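Local coordinates for protein PrgA (Enterococcus faecalis, PDB 6Z9K) that provides surface exclusion, extending far outside the cell to protect it against unwanted conjugation, and is represented here by its CAP domain, at residues 81-86 with 233-237; 93-98 with 192-197; 132-137 with 217-223. One frame throughout, in Å; residues are numbered along the deposited sequence.

Interactions 1 and 2 touch, their centres about 10 Å apart: helix 70-90 packs against the linker 233-237 in the first, while the chain just after that helix meets the start of strand 196-202 in the second. Asn85 and Thr81 of interaction 1 reach Gln95, Leu96, Val98 and Leu197. Interaction 3 lies further out, about 14 Å from interaction 2 between centres, and the two share the antiparallel pairing of strands 196-202 and 211-217, through Tyr217. All three are partly buried. Waters do much of the joining in interaction 1, direct backbone and hydroxyl hydrogen bonds dominate interaction 2, and interaction 3 combines a short backbone bridge with aromatic packing inside and a lysine and a glutamate outside.

Interaction 1 (81-86 with 233-237); sequences TELLND and VASMK
In this CAP domain, the extended linker between strand 232-233 and helix 239-245 runs along a turn and a half of helix 70-90, and waters fill much of the gap. Residues 81-86 are regular helix, with Asn85 N bonded to Thr81 O (2.8 Å) and Asp86 N to Glu82 O (3.1 Å). Residues 233-237 are extended, and the closest CA pair is Glu82 and Ser235, at 5.1 Å. Val233 touches only lightly, its CG1 4.0 Å from Asn85 ND2. Ala234 points at the helix, its CB 3.7 Å from Thr81 CG2, and its O accepts a nearly straight 2.7 Å hydrogen bond from Asn85 ND2. Since Asn85 OD1 takes the amide of Leu96, this side chain ties the linker to the chain of interaction 2. Ser235 turns its side chain away; its N donates to a water (3.0 Å) that in turn donates to Glu82 OE2 (2.8 Å). Met236, chi1 p and chi2 t, lays SD across the helix, 3.8 Å from Glu82 O and 4.1 Å from Leu83 CD2. Another water joins its N (2.9 Å) to Glu82 O (2.8 Å), while a further one lies 2.8 Å from Met236 O and 2.7 Å from Asp86 OD1.

Interaction 2 (93-98 with 192-197); sequences LSQLSV and DGKTAL
Residues 93-98 are extended, and 192-197 run almost parallel to them (end-to-end directions 15° apart) but break the extended form at Gly193 and Thr195; the register is Leu93-Asp192, Ser94-Gly193, Leu96-Thr195, Ser97-Ala196. A single parallel bridge pairs Ser97 with Ala196 (CA-CA 4.5 Å): Ser97 N donates to Thr195 O (2.8 Å), and Leu197 N to Ser97 O (2.9 Å). Gly193 has positive phi (94°), and Thr195 (psi -6°) opens a classic beta bulge that sets it and Ala196 opposite Tyr217. At the other end the pairing passes to side chains. Asp192 OD1 accepts from Ser94 N (2.9 Å), and Ser94 OG, chi1 p, donates to Lys194 O (2.7 Å). Ser97 OG gives a second bond to Thr195 O (2.8 Å), and a water links that oxygen to Gln95 O (3.0 Å to each). Leu96, chi1 m, places CD2 3.6 Å from Lys194 CB and CD1 3.9 Å from Leu197 CD1. The Lys194 side chain lies about 9 Å from that of magnesium-binding His185. Leu197 also packs on Thr81 of helix 70-90 and Ile214 of strand 211-217, while Val98 hydrogen-bonds through its backbone with Glu232, so strand 97-98 joins strand 232-233 to the edge of the CAP domain's three-stranded sheet.

Interaction 3 (132-137 with 217-223); sequences NGFKEY and YGKEKLE
Away from the metal site, the chain leaving helix 122-132 packs across the loop after strand 211-217 in a single antiparallel bridge. Gly133 (phi 86°) ends the helix in a Schellman motif; the chain then runs extended. Phe134 and Leu222 form a non-hydrogen-bonded pair (CA-CA 4.2 Å), flanked by Glu223 N to Gly133 O (2.9 Å) and Lys135 N to Lys221 O (2.8 Å). Gly133 O also accepts from Ser226 OG, and Lys135 O bonds with Tyr143 OH. Lys135, extended, donates NZ to Glu220 O (3.0 Å) of the 3-10 turn 219-221. Glu223 OE2 accepts from two waters, one donating to Phe134 O (2.7 Å), the other accepting from Glu136 N (2.9 Å). Beneath, Phe134 (chi1 m) receives Leu222 CD2 over its face, 3.4 Å from the ring centroid, and presents its edge to the Tyr217 face (T-shaped, centroids 4.7 Å apart); it also stacks with Phe105. Lys135 NZ is thus met by a backbone carbonyl and Glu223 OE2 by two waters, while an apolar, aromatic seam joins helix 100-112 to both loops.

Interaction 1 (81-86 with 233-237)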
loop_
_atom_site.group_PDB
_atom_site.type_symbol
_atom_site.label_atom_id
_atom_site.label_comp_id
_atom_site.label_asym_id
_atom_site.label_seq_id
_atom_site.Cartn_x
_atom_site.Cartn_y
_atom_site.Cartn_z
ATOM N N THR A 81 -3.443 -2.332 4.551
ATOM C CA THR A 81 -3.965 -1.238 5.389
ATOM C C THR A 81 -3.498 -1.477 6.819
ATOM O O THR A 81 -3.202 -0.506 7.548
ATOM C CB THR A 81 -5.472 -1.070 5.207
ATOM O OG1 THR A 81 -5.768 -0.889 3.806
ATOM C CG2 THR A 81 -5.931 0.162 5.946
ATOM N N GLU A 82 -3.442 -2.714 7.262
ATOM C CA GLU A 82 -2.935 -3.002 8.636
ATOM C C GLU A 82 -1.504 -2.508 8.740
ATOM O O GLU A 82 -1.144 -1.890 9.769
ATOM C CB GLU A 82 -2.999 -4.496 8.911
ATOM C CG GLU A 82 -4.395 -4.994 9.279
ATOM C CD GLU A 82 -4.487 -6.492 9.467
ATOM O OE1 GLU A 82 -3.507 -7.184 9.161
ATOM O OE2 GLU A 82 -5.563 -6.952 9.899
ATOM N N LEU A 83 -0.661 -2.835 7.753
ATOM C CA LEU A 83 0.744 -2.405 7.855
ATOM C C LEU A 83 0.826 -0.877 7.883
ATOM O O LEU A 83 1.609 -0.322 8.710
ATOM C CB LEU A 83 1.557 -2.928 6.668
ATOM C CG LEU A 83 1.665 -4.441 6.605
ATOM C CD1 LEU A 83 2.542 -4.858 5.399
ATOM C CD2 LEU A 83 2.185 -5.032 7.886
ATOM N N LEU A 84 0.117 -0.205 7.002
ATOM C CA LEU A 84 0.217 1.258 6.922
ATOM C C LEU A 84 -0.401 1.911 8.163
ATOM O O LEU A 84 0.166 2.899 8.662
ATOM C CB LEU A 84 -0.412 1.747 5.624
ATOM C CG LEU A 84 -0.272 3.232 5.376
ATOM C CD1 LEU A 84 1.198 3.694 5.386
ATOM C CD2 LEU A 84 -0.934 3.595 4.041
ATOM N N ASN A 85 -1.519 1.410 8.629
ATOM C CA ASN A 85 -2.207 1.976 9.818
ATOM C C ASN A 85 -1.299 1.826 11.044
ATOM O O ASN A 85 -1.368 2.691 11.934
ATOM C CB ASN A 85 -3.548 1.333 10.122
ATOM C CG ASN A 85 -4.679 1.937 9.322
ATOM O OD1 ASN A 85 -4.500 3.053 8.818
ATOM N ND2 ASN A 85 -5.839 1.264 9.322
ATOM N N ASP A 86 -0.503 0.778 11.116
ATOM C CA ASP A 86 0.414 0.587 12.264
ATOM C C ASP A 86 1.348 1.808 12.303
ATOM O O ASP A 86 1.554 2.374 13.371
ATOM C CB ASP A 86 1.075 -0.774 12.159
ATOM C CG ASP A 86 2.115 -1.062 13.227
ATOM O OD1 ASP A 86 1.715 -1.103 14.378
ATOM O OD2 ASP A 86 3.307 -1.235 12.881
ATOM N N VAL A 233 -12.138 -0.008 9.837
ATOM C CA VAL A 233 -10.722 0.337 10.099
ATOM C C VAL A 233 -9.907 -0.951 10.283
ATOM O O VAL A 233 -10.290 -1.796 11.150
ATOM C CB VAL A 233 -10.599 1.292 11.299
ATOM C CG1 VAL A 233 -9.151 1.574 11.602
ATOM C CG2 VAL A 233 -11.340 2.586 11.055
ATOM N N ALA A 234 -8.833 -1.108 9.504
ATOM C CA ALA A 234 -7.958 -2.291 9.526
ATOM C C ALA A 234 -6.930 -2.044 10.632
ATOM O O ALA A 234 -6.304 -1.035 10.635
ATOM C CB ALA A 234 -7.282 -2.476 8.193
ATOM N N SER A 235 -6.853 -2.907 11.606
ATOM C CA SER A 235 -5.951 -2.698 12.769
ATOM C C SER A 235 -5.346 -4.038 13.178
ATOM O O SER A 235 -6.117 -4.977 13.410
ATOM C CB SER A 235 -6.731 -2.081 13.898
ATOM O OG SER A 235 -5.882 -1.886 15.021
ATOM N N MET A 236 -4.030 -4.122 13.243
ATOM C CA MET A 236 -3.321 -5.299 13.805
ATOM C C MET A 236 -2.714 -4.870 15.147
ATOM O O MET A 236 -2.382 -3.700 15.286
ATOM C CB MET A 236 -2.215 -5.776 12.853
ATOM C CG MET A 236 -1.059 -4.810 12.768
ATOM S SD MET A 236 0.137 -5.053 11.444
ATOM C CE MET A 236 0.177 -6.820 11.305
ATOM N N LYS A 237 -2.497 -5.799 16.089
ATOM C CA LYS A 237 -1.788 -5.453 17.356
ATOM C C LYS A 237 -0.360 -5.069 16.989
ATOM O O LYS A 237 0.194 -5.744 16.118
ATOM C CB LYS A 237 -1.834 -6.613 18.352
ATOM C CG LYS A 237 -2.941 -6.516 19.394
ATOM C CD LYS A 237 -2.409 -6.392 20.820
ATOM C CE LYS A 237 -3.458 -6.001 21.841
ATOM N NZ LYS A 237 -4.150 -7.186 22.407
HETATM O O HOH W 1 -2.707 -1.782 12.120
HETATM O O HOH W 2 -7.844 -5.554 10.564
HETATM O O HOH W 3 -5.442 -8.143 12.669
HETATM O O HOH W 4 -0.913 -1.350 15.087
#

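Interaction 2 (93-98 with 192-197)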
loop_
_atom_site.group_PDB
_atom_site.type_symbol
_atom_site.label_atom_id
_atom_site.label_comp_id
_atom_site.label_asym_id
_atom_site.label_seq_id
_atom_site.Cartn_x
_atom_site.Cartn_y
_atom_site.Cartn_z
ATOM N N LEU A 93 -1.657 9.893 13.121
ATOM C CA LEU A 93 -2.396 10.213 11.872
ATOM C C LEU A 93 -3.705 9.429 11.782
ATOM O O LEU A 93 -3.834 8.339 12.394
ATOM C CB LEU A 93 -1.492 9.843 10.705
ATOM C CG LEU A 93 -0.217 10.651 10.552
ATOM C CD1 LEU A 93 0.716 9.995 9.583
ATOM C CD2 LEU A 93 -0.551 12.033 10.101
ATOM N N SER A 94 -4.676 9.942 11.013
ATOM C CA SER A 94 -5.976 9.276 10.881
ATOM C C SER A 94 -5.749 7.851 10.399
ATOM O O SER A 94 -4.803 7.621 9.566
ATOM C CB SER A 94 -6.873 10.074 9.927
ATOM O OG SER A 94 -6.206 10.256 8.661
ATOM N N GLN A 95 -6.586 6.936 10.842
ATOM C CA GLN A 95 -6.543 5.490 10.537
ATOM C C GLN A 95 -7.387 5.230 9.294
ATOM O O GLN A 95 -8.395 5.900 9.114
ATOM C CB GLN A 95 -7.106 4.704 11.711
ATOM C CG GLN A 95 -6.263 4.822 12.958
ATOM C CD GLN A 95 -4.897 4.278 12.683
ATOM O OE1 GLN A 95 -3.998 5.041 12.319
ATOM N NE2 GLN A 95 -4.760 2.967 12.804
ATOM N N LEU A 96 -6.977 4.301 8.461
ATOM C CA LEU A 96 -7.640 4.042 7.162
ATOM C C LEU A 96 -8.584 2.864 7.293
ATOM O O LEU A 96 -8.272 1.898 7.957
ATOM C CB LEU A 96 -6.586 3.792 6.084
ATOM C CG LEU A 96 -5.446 4.812 6.046
ATOM C CD1 LEU A 96 -4.318 4.373 5.158
ATOM C CD2 LEU A 96 -5.909 6.177 5.601
ATOM N N SER A 97 -9.708 2.967 6.598
ATOM C CA SER A 97 -10.708 1.905 6.434
ATOM C C SER A 97 -10.416 1.162 5.144
ATOM O O SER A 97 -9.730 1.740 4.281
ATOM C CB SER A 97 -12.098 2.464 6.431
ATOM O OG SER A 97 -12.334 3.310 5.317
ATOM N N VAL A 98 -10.950 -0.056 5.055
ATOM C CA VAL A 98 -11.170 -0.797 3.804
ATOM C C VAL A 98 -12.675 -0.936 3.637
ATOM O O VAL A 98 -13.363 -1.305 4.579
ATOM C CB VAL A 98 -10.463 -2.145 3.861
ATOM C CG1 VAL A 98 -10.796 -2.956 2.627
ATOM C CG2 VAL A 98 -8.971 -1.929 3.976
ATOM N N ASP A 192 -2.155 13.401 6.335
ATOM C CA ASP A 192 -3.181 13.335 7.409
ATOM C C ASP A 192 -4.543 13.588 6.732
ATOM O O ASP A 192 -4.610 14.180 5.624
ATOM C CB ASP A 192 -2.886 14.205 8.646
ATOM C CG ASP A 192 -3.536 13.776 9.971
ATOM O OD1 ASP A 192 -4.257 12.694 10.074
ATOM O OD2 ASP A 192 -3.292 14.532 10.966
ATOM N N GLY A 193 -5.566 13.005 7.301
ATOM C CA GLY A 193 -6.963 13.175 6.913
ATOM C C GLY A 193 -7.419 12.100 5.946
ATOM O O GLY A 193 -8.626 12.004 5.697
ATOM N N LYS A 194 -6.528 11.253 5.459
ATOM C CA LYS A 194 -6.983 10.088 4.674
ATOM C C LYS A 194 -7.797 9.138 5.539
ATOM O O LYS A 194 -7.555 8.995 6.756
ATOM C CB LYS A 194 -5.810 9.408 3.999
ATOM C CG LYS A 194 -5.295 10.164 2.793
ATOM C CD LYS A 194 -4.210 9.388 2.083
ATOM C CE LYS A 194 -3.762 10.060 0.814
ATOM N NZ LYS A 194 -2.720 9.269 0.125
ATOM N N THR A 195 -8.796 8.531 4.962
ATOM C CA THR A 195 -9.711 7.667 5.721
ATOM C C THR A 195 -9.916 6.329 5.044
ATOM O O THR A 195 -10.580 5.501 5.673
ATOM C CB THR A 195 -11.071 8.359 5.898
ATOM O OG1 THR A 195 -11.702 8.539 4.643
ATOM C CG2 THR A 195 -10.894 9.651 6.659
ATOM N N ALA A 196 -9.384 6.083 3.826
ATOM C CA ALA A 196 -9.744 4.848 3.109
ATOM C C ALA A 196 -8.597 4.407 2.214
ATOM O O ALA A 196 -7.815 5.262 1.749
ATOM C CB ALA A 196 -10.996 5.065 2.284
ATOM N N LEU A 197 -8.467 3.109 2.047
ATOM C CA LEU A 197 -7.422 2.530 1.171
ATOM C C LEU A 197 -7.996 1.311 0.467
ATOM O O LEU A 197 -8.739 0.534 1.048
ATOM C CB LEU A 197 -6.193 2.187 2.023
ATOM C CG LEU A 197 -4.951 1.801 1.227
ATOM C CD1 LEU A 197 -3.708 2.141 2.016
ATOM C CD2 LEU A 197 -4.925 0.323 0.905
HETATM O O HOH W 5 -11.291 5.564 8.580
#

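Interaction 3 (132-137 with 217-223)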
loop_
_atom_site.group_PDB
_atom_site.type_symbol
_atom_site.label_atom_id
_atom_site.label_comp_id
_atom_site.label_asym_id
_atom_site.label_seq_id
_atom_site.Cartn_x
_atom_site.Cartn_y
_atom_site.Cartn_z
ATOM N N ASN A 132 -16.683 6.230 -10.053
ATOM C CA ASN A 132 -16.863 5.851 -8.637
ATOM C C ASN A 132 -17.298 7.038 -7.774
ATOM O O ASN A 132 -17.446 6.843 -6.551
ATOM C CB ASN A 132 -15.587 5.186 -8.103
ATOM C CG ASN A 132 -15.455 3.765 -8.628
ATOM O OD1 ASN A 132 -16.035 2.852 -8.060
ATOM N ND2 ASN A 132 -14.812 3.586 -9.774
ATOM N N GLY A 133 -17.573 8.174 -8.373
ATOM C CA GLY A 133 -18.130 9.340 -7.684
ATOM C C GLY A 133 -17.051 10.196 -7.054
ATOM O O GLY A 133 -17.417 11.074 -6.229
ATOM N N PHE A 134 -15.792 10.020 -7.438
ATOM C CA PHE A 134 -14.673 10.838 -6.930
ATOM C C PHE A 134 -14.387 11.991 -7.881
ATOM O O PHE A 134 -14.585 11.907 -9.093
ATOM C CB PHE A 134 -13.435 9.956 -6.749
ATOM C CG PHE A 134 -13.563 8.980 -5.621
ATOM C CD1 PHE A 134 -14.197 7.759 -5.801
ATOM C CD2 PHE A 134 -13.126 9.288 -4.337
ATOM C CE1 PHE A 134 -14.348 6.848 -4.788
ATOM C CE2 PHE A 134 -13.254 8.363 -3.310
ATOM C CZ PHE A 134 -13.870 7.157 -3.515
ATOM N N LYS A 135 -13.773 13.029 -7.338
ATOM C CA LYS A 135 -13.348 14.203 -8.097
ATOM C C LYS A 135 -12.240 13.828 -9.069
ATOM O O LYS A 135 -11.388 12.989 -8.752
ATOM C CB LYS A 135 -12.873 15.303 -7.154
ATOM C CG LYS A 135 -14.014 15.811 -6.292
ATOM C CD LYS A 135 -13.537 16.692 -5.188
ATOM C CE LYS A 135 -14.737 17.398 -4.604
ATOM N NZ LYS A 135 -14.372 18.086 -3.353
ATOM N N GLU A 136 -12.290 14.465 -10.241
ATOM C CA GLU A 136 -11.206 14.314 -11.235
ATOM C C GLU A 136 -10.220 15.476 -11.100
ATOM O O GLU A 136 -10.628 16.636 -10.836
ATOM C CB GLU A 136 -11.764 14.322 -12.642
ATOM C CG GLU A 136 -12.665 13.162 -12.948
ATOM C CD GLU A 136 -13.060 13.170 -14.416
ATOM O OE1 GLU A 136 -14.247 13.468 -14.713
ATOM O OE2 GLU A 136 -12.154 12.830 -15.251
ATOM N N TYR A 137 -8.972 15.212 -11.454
ATOM C CA TYR A 137 -7.874 16.212 -11.485
ATOM C C TYR A 137 -7.175 15.997 -12.821
ATOM O O TYR A 137 -6.247 15.234 -12.892
ATOM C CB TYR A 137 -6.959 15.995 -10.292
ATOM C CG TYR A 137 -7.694 16.085 -8.976
ATOM C CD1 TYR A 137 -8.308 14.983 -8.426
ATOM C CD2 TYR A 137 -7.848 17.294 -8.321
ATOM C CE1 TYR A 137 -9.040 15.047 -7.250
ATOM C CE2 TYR A 137 -8.520 17.373 -7.114
ATOM C CZ TYR A 137 -9.154 16.264 -6.586
ATOM O OH TYR A 137 -9.827 16.426 -5.402
ATOM N N TYR A 217 -7.332 7.955 0.091
ATOM C CA TYR A 217 -7.995 9.268 -0.001
ATOM C C TYR A 217 -8.760 9.508 1.294
ATOM O O TYR A 217 -8.957 8.559 2.108
ATOM C CB TYR A 217 -8.973 9.274 -1.201
ATOM C CG TYR A 217 -9.930 8.110 -1.174
ATOM C CD1 TYR A 217 -11.120 8.123 -0.439
ATOM C CD2 TYR A 217 -9.628 6.940 -1.897
ATOM C CE1 TYR A 217 -11.954 7.009 -0.379
ATOM C CE2 TYR A 217 -10.433 5.816 -1.792
ATOM C CZ TYR A 217 -11.623 5.857 -1.085
ATOM O OH TYR A 217 -12.474 4.779 -0.987
ATOM N N GLY A 218 -9.208 10.747 1.429
ATOM C CA GLY A 218 -10.216 11.137 2.396
ATOM C C GLY A 218 -11.551 11.495 1.776
ATOM O O GLY A 218 -11.676 11.476 0.557
ATOM N N LYS A 219 -12.527 11.778 2.605
ATOM C CA LYS A 219 -13.908 11.966 2.105
ATOM C C LYS A 219 -13.987 13.251 1.285
ATOM O O LYS A 219 -14.932 13.383 0.473
ATOM C CB LYS A 219 -14.916 11.910 3.232
ATOM C CG LYS A 219 -14.958 13.070 4.175
ATOM C CD LYS A 219 -15.857 12.730 5.404
ATOM C CE LYS A 219 -15.665 11.308 5.892
ATOM N NZ LYS A 219 -16.248 11.048 7.231
ATOM N N GLU A 220 -13.031 14.153 1.428
ATOM C CA GLU A 220 -13.037 15.420 0.628
ATOM C C GLU A 220 -12.771 15.144 -0.857
ATOM O O GLU A 220 -13.042 16.046 -1.640
ATOM C CB GLU A 220 -11.945 16.344 1.131
ATOM C CG GLU A 220 -12.108 16.673 2.609
ATOM C CD GLU A 220 -11.547 15.681 3.626
ATOM O OE1 GLU A 220 -10.898 14.682 3.215
ATOM O OE2 GLU A 220 -11.807 15.938 4.829
ATOM N N LYS A 221 -12.342 13.941 -1.248
ATOM C CA LYS A 221 -12.138 13.603 -2.674
ATOM C C LYS A 221 -13.425 13.172 -3.353
ATOM O O LYS A 221 -13.422 13.010 -4.576
ATOM C CB LYS A 221 -11.119 12.467 -2.803
ATOM C CG LYS A 221 -9.715 12.857 -2.423
ATOM C CD LYS A 221 -9.243 13.963 -3.332
ATOM C CE LYS A 221 -7.763 14.268 -3.334
ATOM N NZ LYS A 221 -7.365 14.938 -2.095
ATOM N N LEU A 222 -14.496 12.926 -2.620
ATOM C CA LEU A 222 -15.769 12.489 -3.237
ATOM C C LEU A 222 -16.505 13.731 -3.695
ATOM O O LEU A 222 -16.499 14.755 -2.966
ATOM C CB LEU A 222 -16.644 11.722 -2.239
ATOM C CG LEU A 222 -16.209 10.310 -1.876
ATOM C CD1 LEU A 222 -16.966 9.867 -0.643
ATOM C CD2 LEU A 222 -16.459 9.341 -3.013
ATOM N N GLU A 223 -17.217 13.626 -4.815
ATOM C CA GLU A 223 -18.160 14.707 -5.169
ATOM C C GLU A 223 -19.218 14.828 -4.064
ATOM O O GLU A 223 -19.437 13.878 -3.346
ATOM C CB GLU A 223 -18.853 14.419 -6.501
ATOM C CG GLU A 223 -17.889 14.270 -7.626
ATOM C CD GLU A 223 -17.313 15.566 -8.170
ATOM O OE1 GLU A 223 -17.456 16.607 -7.480
ATOM O OE2 GLU A 223 -16.690 15.533 -9.298
HETATM O O HOH W 6 -16.293 13.250 -10.611
HETATM O O HOH W 7 -14.279 16.623 -10.319
#